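Local coordinates for putative exported protein (PDB 3FZX), which is of unknown function but adopts a YmcC-like, LolA/LolB-related barrel, binds calcium and, as a putative exported protein, may bind lipid, at residues Asn53-Asn65 with Thr87-Met101. Sequence-based numbering, arbitrary orientation.
Sequences NYTFADAAGKTLN and TFPTALNMMNADVYM
At one end of the antiparallel barrel, the hairpin of strands 47-58 and 63-74, interrupted by a classic beta bulge, packs F56 and N65 against the short helix 89-94 and the turn leading into strand 99-107. In the bulge two residues, L64 and N65, stand across from the single F56, whose O takes both of their N-H groups. M95, a selenomethionine, makes a Met-aromatic contact over one face of the F56 ring, with SE 4.0 Å from the ring centroid. CE stands above the same face almost on the ring normal (7° off), a CH-pi contact. The M95 side chain runs out straight past CG, so that its SE-CE end lies roughly parallel to the ring. L92 CD2 approaches F56 CD1 obliquely at 3.6 Å, and T87 CG2 sits at the ring edge. L34 of strand 30-44 and A86 also touch F56, placing the ring in the buried packing beside the helix.

The polar half of the contact is the amide of N65. Its CG is anti to the backbone N (chi1 -163°), carrying ND2 into the type I turn N96-V99, where both acceptors lie 7° out of the amide plane. ND2 donates to V99 O at 2.9 Å and to N96 O at 2.9 Å, so the two bonds fix the amide's rotation and tie the hairpin to the turn. N96 O also accepts the turn-closing V99 N, from the face opposite to ND2, while N96 OD1 accepts D98 N as an Asx turn. The buried N65 OD1 has no hydrogen-bonding partner in the model; the CE methyl of selenomethionine M101 approaches this OD1 to 3.2 Å.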
ATOM      1  N   ASN A  53      13.780  -0.631   7.085  1.00 40.52           N
ATOM      2  CA  ASN A  53      13.766   0.736   7.614  1.00 42.34           C
ATOM      3  C   ASN A  53      14.457   1.673   6.634  1.00 41.87           C
ATOM      4  O   ASN A  53      15.503   1.317   6.096  1.00 43.18           O
ATOM      5  CB  ASN A  53      14.538   0.810   8.919  1.00 42.21           C
ATOM      6  CG  ASN A  53      13.951  -0.077   9.987  1.00 51.42           C
ATOM      7  OD1 ASN A  53      14.677  -0.786  10.673  1.00 70.89           O
ATOM      8  ND2 ASN A  53      12.639  -0.065  10.123  1.00 57.16           N
ATOM      9  N   TYR A  54      13.879   2.852   6.403  1.00 41.45           N
ATOM     10  CA  TYR A  54      14.509   3.875   5.568  1.00 39.50           C
ATOM     11  C   TYR A  54      14.816   5.097   6.397  1.00 41.85           C
ATOM     12  O   TYR A  54      14.109   5.382   7.372  1.00 40.68           O
ATOM     13  CB  TYR A  54      13.655   4.272   4.365  1.00 39.18           C
ATOM     14  CG  TYR A  54      12.322   4.921   4.676  1.00 43.65           C
ATOM     15  CD1 TYR A  54      12.224   6.298   4.929  1.00 46.98           C
ATOM     16  CD2 TYR A  54      11.152   4.172   4.680  1.00 45.75           C
ATOM     17  CE1 TYR A  54      10.991   6.901   5.207  1.00 47.31           C
ATOM     18  CE2 TYR A  54       9.917   4.765   4.956  1.00 52.26           C
ATOM     19  CZ  TYR A  54       9.849   6.126   5.215  1.00 48.49           C
ATOM     20  OH  TYR A  54       8.629   6.694   5.459  1.00 59.29           O
ATOM     21  N   THR A  55      15.896   5.778   6.003  1.00 41.30           N
ATOM     22  CA  THR A  55      16.273   7.090   6.486  1.00 40.27           C
ATOM     23  C   THR A  55      16.627   7.980   5.286  1.00 39.35           C
ATOM     24  O   THR A  55      17.307   7.553   4.351  1.00 38.23           O
ATOM     25  CB  THR A  55      17.441   7.020   7.420  1.00 41.98           C
ATOM     26  OG1 THR A  55      17.050   6.259   8.555  1.00 49.80           O
ATOM     27  CG2 THR A  55      17.836   8.392   7.899  1.00 43.54           C
ATOM     28  N   PHE A  56      16.069   9.184   5.304  1.00 37.76           N
ATOM     29  CA  PHE A  56      16.339  10.235   4.343  1.00 36.73           C
ATOM     30  C   PHE A  56      17.110  11.266   5.147  1.00 36.05           C
ATOM     31  O   PHE A  56      16.648  11.713   6.185  1.00 34.10           O
ATOM     32  CB  PHE A  56      15.046  10.903   3.847  1.00 35.69           C
ATOM     33  CG  PHE A  56      14.312  10.155   2.775  1.00 37.01           C
ATOM     34  CD1 PHE A  56      14.663  10.312   1.432  1.00 49.64           C
ATOM     35  CD2 PHE A  56      13.230   9.342   3.085  1.00 40.70           C
ATOM     36  CE1 PHE A  56      13.969   9.620   0.412  1.00 51.67           C
ATOM     37  CE2 PHE A  56      12.547   8.644   2.080  1.00 40.71           C
ATOM     38  CZ  PHE A  56      12.907   8.797   0.742  1.00 41.27           C
ATOM     39  N   ALA A  57      18.298  11.612   4.691  1.00 36.81           N
ATOM     40  CA  ALA A  57      19.083  12.670   5.320  1.00 35.97           C
ATOM     41  C   ALA A  57      19.502  13.690   4.277  1.00 35.26           C
ATOM     42  O   ALA A  57      19.382  13.457   3.079  1.00 32.08           O
ATOM     43  CB  ALA A  57      20.299  12.088   6.021  1.00 33.24           C
ATOM     44  N   ASP A  58      19.967  14.840   4.747  1.00 35.14           N
ATOM     45  CA  ASP A  58      20.515  15.862   3.855  1.00 36.91           C
ATOM     46  C   ASP A  58      21.994  15.545   3.607  1.00 36.40           C
ATOM     47  O   ASP A  58      22.515  14.568   4.154  1.00 38.13           O
ATOM     48  CB  ASP A  58      20.321  17.287   4.437  1.00 36.21           C
ATOM     49  CG  ASP A  58      21.084  17.526   5.762  1.00 40.80           C
ATOM     50  OD1 ASP A  58      22.040  16.779   6.106  1.00 39.37           O
ATOM     51  OD2 ASP A  58      20.709  18.490   6.471  1.00 54.89           O
ATOM     52  N   ALA A  59      22.666  16.386   2.814  1.00 36.72           N
ATOM     53  CA  ALA A  59      24.068  16.181   2.439  1.00 37.81           C
ATOM     54  C   ALA A  59      25.000  16.188   3.640  1.00 38.62           C
ATOM     55  O   ALA A  59      26.041  15.565   3.589  1.00 41.68           O
ATOM     56  CB  ALA A  59      24.530  17.213   1.390  1.00 35.68           C
ATOM     57  N   ALA A  60      24.623  16.863   4.721  1.00 38.90           N
ATOM     58  CA  ALA A  60      25.433  16.875   5.948  1.00 39.73           C
ATOM     59  C   ALA A  60      25.099  15.709   6.903  1.00 41.44           C
ATOM     60  O   ALA A  60      25.538  15.711   8.036  1.00 42.45           O
ATOM     61  CB  ALA A  60      25.258  18.204   6.663  1.00 37.60           C
ATOM     62  N   GLY A  61      24.321  14.719   6.461  1.00 45.11           N
ATOM     63  CA  GLY A  61      23.937  13.580   7.321  1.00 45.51           C
ATOM     64  C   GLY A  61      22.820  13.782   8.357  1.00 45.38           C
ATOM     65  O   GLY A  61      22.465  12.830   9.062  1.00 45.94           O
ATOM     66  N   LYS A  62      22.270  14.991   8.484  1.00 43.90           N
ATOM     67  CA  LYS A  62      21.120  15.206   9.372  1.00 43.59           C
ATOM     68  C   LYS A  62      19.862  14.467   8.841  1.00 42.26           C
ATOM     69  O   LYS A  62      19.440  14.675   7.697  1.00 40.37           O
ATOM     70  CB  LYS A  62      20.815  16.699   9.540  1.00 44.44           C
ATOM     71  CG  LYS A  62      19.750  16.971  10.630  1.00 55.08           C
ATOM     72  CD  LYS A  62      19.445  18.455  10.844  1.00 59.44           C
ATOM     73  CE  LYS A  62      18.596  19.036   9.728  1.00 58.87           C
ATOM     74  NZ  LYS A  62      18.358  20.482   9.988  1.00 65.24           N
ATOM     75  N   THR A  63      19.284  13.601   9.673  1.00 41.06           N
ATOM     76  CA  THR A  63      18.081  12.852   9.305  1.00 41.97           C
ATOM     77  C   THR A  63      16.912  13.798   9.074  1.00 39.64           C
ATOM     78  O   THR A  63      16.694  14.663   9.876  1.00 40.16           O
ATOM     79  CB  THR A  63      17.678  11.862  10.412  1.00 41.84           C
ATOM     80  OG1 THR A  63      18.719  10.896  10.570  1.00 45.70           O
ATOM     81  CG2 THR A  63      16.401  11.140  10.065  1.00 36.47           C
ATOM     82  N   LEU A  64      16.212  13.634   7.960  1.00 37.69           N
ATOM     83  CA  LEU A  64      15.033  14.412   7.617  1.00 37.70           C
ATOM     84  C   LEU A  64      13.749  13.610   7.893  1.00 39.69           C
ATOM     85  O   LEU A  64      12.734  14.154   8.300  1.00 40.54           O
ATOM     86  CB  LEU A  64      15.075  14.821   6.134  1.00 35.10           C
ATOM     87  CG  LEU A  64      16.304  15.601   5.635  1.00 35.09           C
ATOM     88  CD1 LEU A  64      16.119  15.961   4.177  1.00 36.04           C
ATOM     89  CD2 LEU A  64      16.572  16.867   6.452  1.00 27.39           C
ATOM     90  N   ASN A  65      13.799  12.308   7.677  1.00 41.34           N
ATOM     91  CA  ASN A  65      12.626  11.469   7.782  1.00 39.39           C
ATOM     92  C   ASN A  65      13.074  10.024   7.861  1.00 41.39           C
ATOM     93  O   ASN A  65      14.042   9.650   7.196  1.00 39.17           O
ATOM     94  CB  ASN A  65      11.795  11.653   6.511  1.00 39.48           C
ATOM     95  CG  ASN A  65      10.364  11.168   6.654  1.00 36.21           C
ATOM     96  OD1 ASN A  65      10.002  10.150   6.104  1.00 41.97           O
ATOM     97  ND2 ASN A  65       9.545  11.912   7.379  1.00 35.54           N
ATOM     98  N   THR A  87      12.536  10.568  -3.587  1.00 47.79           N
ATOM     99  CA  THR A  87      13.806  11.219  -3.890  1.00 47.46           C
ATOM    100  C   THR A  87      13.632  12.378  -4.863  1.00 48.40           C
ATOM    101  O   THR A  87      14.605  13.016  -5.213  1.00 49.83           O
ATOM    102  CB  THR A  87      14.906  10.265  -4.412  1.00 47.12           C
ATOM    103  OG1 THR A  87      14.674   9.949  -5.784  1.00 47.84           O
ATOM    104  CG2 THR A  87      14.980   9.002  -3.591  1.00 41.65           C
ATOM    105  N   PHE A  88      12.410  12.681  -5.296  1.00 49.17           N
ATOM    106  CA  PHE A  88      12.187  13.881  -6.120  1.00 49.39           C
ATOM    107  C   PHE A  88      12.454  15.108  -5.231  1.00 50.32           C
ATOM    108  O   PHE A  88      12.157  15.072  -4.047  1.00 52.53           O
ATOM    109  CB  PHE A  88      10.764  13.894  -6.669  1.00 50.04           C
ATOM    110  CG  PHE A  88      10.467  12.791  -7.691  1.00 56.83           C
ATOM    111  CD1 PHE A  88      11.395  11.782  -8.006  1.00 63.02           C
ATOM    112  CD2 PHE A  88       9.212  12.742  -8.309  1.00 67.74           C
ATOM    113  CE1 PHE A  88      11.088  10.783  -8.936  1.00 63.09           C
ATOM    114  CE2 PHE A  88       8.897  11.737  -9.240  1.00 69.33           C
ATOM    115  CZ  PHE A  88       9.835  10.755  -9.543  1.00 69.30           C
ATOM    116  N   PRO A  89      13.052  16.181  -5.777  1.00 50.04           N
ATOM    117  CA  PRO A  89      13.403  17.335  -4.937  1.00 48.70           C
ATOM    118  C   PRO A  89      12.258  17.975  -4.125  1.00 46.36           C
ATOM    119  O   PRO A  89      12.467  18.376  -2.969  1.00 44.78           O
ATOM    120  CB  PRO A  89      13.947  18.342  -5.960  1.00 48.37           C
ATOM    121  CG  PRO A  89      14.512  17.510  -7.025  1.00 46.64           C
ATOM    122  CD  PRO A  89      13.607  16.319  -7.139  1.00 50.57           C
ATOM    123  N   THR A  90      11.077  18.073  -4.730  1.00 44.53           N
ATOM    124  CA  THR A  90       9.888  18.621  -4.046  1.00 43.96           C
ATOM    125  C   THR A  90       9.621  17.823  -2.791  1.00 40.33           C
ATOM    126  O   THR A  90       9.348  18.383  -1.749  1.00 41.87           O
ATOM    127  CB  THR A  90       8.627  18.627  -4.974  1.00 44.51           C
ATOM    128  OG1 THR A  90       8.907  19.427  -6.123  1.00 45.36           O
ATOM    129  CG2 THR A  90       7.388  19.186  -4.273  1.00 39.05           C
ATOM    130  N   ALA A  91       9.780  16.512  -2.886  1.00 40.04           N
ATOM    131  CA  ALA A  91       9.570  15.629  -1.755  1.00 38.31           C
ATOM    132  C   ALA A  91      10.657  15.820  -0.701  1.00 39.39           C
ATOM    133  O   ALA A  91      10.372  16.078   0.483  1.00 40.32           O
ATOM    134  CB  ALA A  91       9.531  14.203  -2.236  1.00 35.12           C
ATOM    135  N   LEU A  92      11.911  15.721  -1.144  1.00 38.78           N
ATOM    136  CA  LEU A  92      13.049  15.821  -0.240  1.00 39.74           C
ATOM    137  C   LEU A  92      13.002  17.120   0.544  1.00 39.15           C
ATOM    138  O   LEU A  92      13.190  17.125   1.760  1.00 40.35           O
ATOM    139  CB  LEU A  92      14.372  15.717  -1.016  1.00 38.76           C
ATOM    140  CG  LEU A  92      14.625  14.345  -1.632  1.00 40.19           C
ATOM    141  CD1 LEU A  92      15.817  14.391  -2.612  1.00 37.52           C
ATOM    142  CD2 LEU A  92      14.798  13.327  -0.470  1.00 30.00           C
ATOM    143  N   ASN A  93      12.704  18.200  -0.165  1.00 40.20           N
ATOM    144  CA  ASN A  93      12.686  19.540   0.411  1.00 39.83           C
ATOM    145  C   ASN A  93      11.529  19.853   1.346  1.00 39.05           C
ATOM    146  O   ASN A  93      11.589  20.845   2.036  1.00 39.28           O
ATOM    147  CB  ASN A  93      12.765  20.594  -0.704  1.00 40.66           C
ATOM    148  CG  ASN A  93      14.136  20.607  -1.402  1.00 43.01           C
ATOM    149  OD1 ASN A  93      15.055  19.936  -0.968  1.00 55.53           O
ATOM    150  ND2 ASN A  93      14.264  21.366  -2.478  1.00 40.28           N
HETATM  151  N   MSE A  94      10.487  19.036   1.400  1.00 39.27           N
HETATM  152  CA  MSE A  94       9.402  19.325   2.336  1.00 36.99           C
HETATM  153  C   MSE A  94       9.411  18.398   3.545  1.00 36.31           C
HETATM  154  O   MSE A  94       8.588  18.567   4.449  1.00 36.10           O
HETATM  155  CB  MSE A  94       8.036  19.398   1.634  1.00 36.27           C
HETATM  156  CG  MSE A  94       7.638  18.258   0.719  1.00 42.83           C
HETATM  157 SE   MSE A  94       7.042  16.695   1.689  0.75 47.12          SE
HETATM  158  CE  MSE A  94       5.180  17.267   2.208  1.00 34.69           C
HETATM  159  N   MSE A  95      10.362  17.459   3.597  1.00 37.00           N
HETATM  160  CA  MSE A  95      10.373  16.441   4.658  1.00 36.78           C
HETATM  161  C   MSE A  95      10.920  16.921   5.987  1.00 37.75           C
HETATM  162  O   MSE A  95      11.894  17.663   6.045  1.00 35.87           O
HETATM  163  CB  MSE A  95      11.205  15.234   4.264  1.00 39.10           C
HETATM  164  CG  MSE A  95      10.488  14.136   3.477  1.00 42.12           C
HETATM  165 SE   MSE A  95      11.925  12.990   2.755  0.75 50.43          SE
HETATM  166  CE  MSE A  95      10.794  12.184   1.365  1.00 55.91           C
ATOM    167  N   ASN A  96      10.274  16.459   7.048  1.00 36.65           N
ATOM    168  CA  ASN A  96      10.778  16.572   8.403  1.00 36.81           C
ATOM    169  C   ASN A  96      10.202  15.385   9.204  1.00 37.23           C
ATOM    170  O   ASN A  96       9.462  14.542   8.659  1.00 36.96           O
ATOM    171  CB  ASN A  96      10.476  17.951   9.013  1.00 35.95           C
ATOM    172  CG  ASN A  96       9.001  18.314   8.963  1.00 41.28           C
ATOM    173  OD1 ASN A  96       8.140  17.534   9.377  1.00 39.94           O
ATOM    174  ND2 ASN A  96       8.703  19.516   8.459  1.00 31.81           N
ATOM    175  N   ALA A  97      10.575  15.291  10.473  1.00 37.35           N
ATOM    176  CA  ALA A  97      10.159  14.181  11.327  1.00 35.37           C
ATOM    177  C   ALA A  97       8.643  13.998  11.422  1.00 37.59           C
ATOM    178  O   ALA A  97       8.193  12.900  11.691  1.00 39.64           O
ATOM    179  CB  ALA A  97      10.747  14.353  12.718  1.00 35.53           C
ATOM    180  N   ASP A  98       7.856  15.059  11.231  1.00 36.89           N
ATOM    181  CA  ASP A  98       6.400  14.953  11.287  1.00 36.33           C
ATOM    182  C   ASP A  98       5.735  14.676   9.928  1.00 35.44           C
ATOM    183  O   ASP A  98       4.504  14.674   9.845  1.00 32.37           O
ATOM    184  CB  ASP A  98       5.793  16.216  11.936  1.00 37.83           C
ATOM    185  CG  ASP A  98       6.138  16.344  13.429  1.00 40.70           C
ATOM    186  OD1 ASP A  98       6.801  15.458  14.006  1.00 50.68           O
ATOM    187  OD2 ASP A  98       5.747  17.352  14.035  1.00 50.06           O
ATOM    188  N   VAL A  99       6.528  14.453   8.875  1.00 34.15           N
ATOM    189  CA  VAL A  99       5.971  14.130   7.567  1.00 34.21           C
ATOM    190  C   VAL A  99       5.792  12.626   7.441  1.00 36.73           C
ATOM    191  O   VAL A  99       6.662  11.853   7.787  1.00 37.67           O
ATOM    192  CB  VAL A  99       6.844  14.661   6.393  1.00 34.96           C
ATOM    193  CG1 VAL A  99       6.486  13.967   5.088  1.00 31.96           C
ATOM    194  CG2 VAL A  99       6.680  16.178   6.254  1.00 32.53           C
ATOM    195  N   TYR A 100       4.643  12.228   6.937  1.00 39.29           N
ATOM    196  CA  TYR A 100       4.317  10.840   6.685  1.00 40.09           C
ATOM    197  C   TYR A 100       3.951  10.717   5.243  1.00 38.66           C
ATOM    198  O   TYR A 100       3.658  11.700   4.578  1.00 39.13           O
ATOM    199  CB  TYR A 100       3.135  10.413   7.563  1.00 42.14           C
ATOM    200  CG  TYR A 100       3.558  10.435   9.003  1.00 47.51           C
ATOM    201  CD1 TYR A 100       4.278   9.362   9.556  1.00 54.11           C
ATOM    202  CD2 TYR A 100       3.333  11.551   9.794  1.00 47.23           C
ATOM    203  CE1 TYR A 100       4.715   9.383  10.879  1.00 51.73           C
ATOM    204  CE2 TYR A 100       3.765  11.577  11.131  1.00 55.04           C
ATOM    205  CZ  TYR A 100       4.453  10.496  11.655  1.00 49.30           C
ATOM    206  OH  TYR A 100       4.882  10.530  12.949  1.00 57.53           O
HETATM  207  N   MSE A 101       3.969   9.495   4.760  1.00 39.51           N
HETATM  208  CA  MSE A 101       3.690   9.240   3.369  1.00 42.40           C
HETATM  209  C   MSE A 101       2.958   7.915   3.194  1.00 44.27           C
HETATM  210  O   MSE A 101       3.084   7.016   4.018  1.00 44.53           O
HETATM  211  CB  MSE A 101       4.970   9.309   2.558  1.00 41.03           C
HETATM  212  CG  MSE A 101       6.049   8.429   3.052  1.00 42.76           C
HETATM  213 SE   MSE A 101       7.697   8.770   2.078  0.75 54.87          SE
HETATM  214  CE  MSE A 101       8.567  10.066   3.282  1.00 49.62           C
TER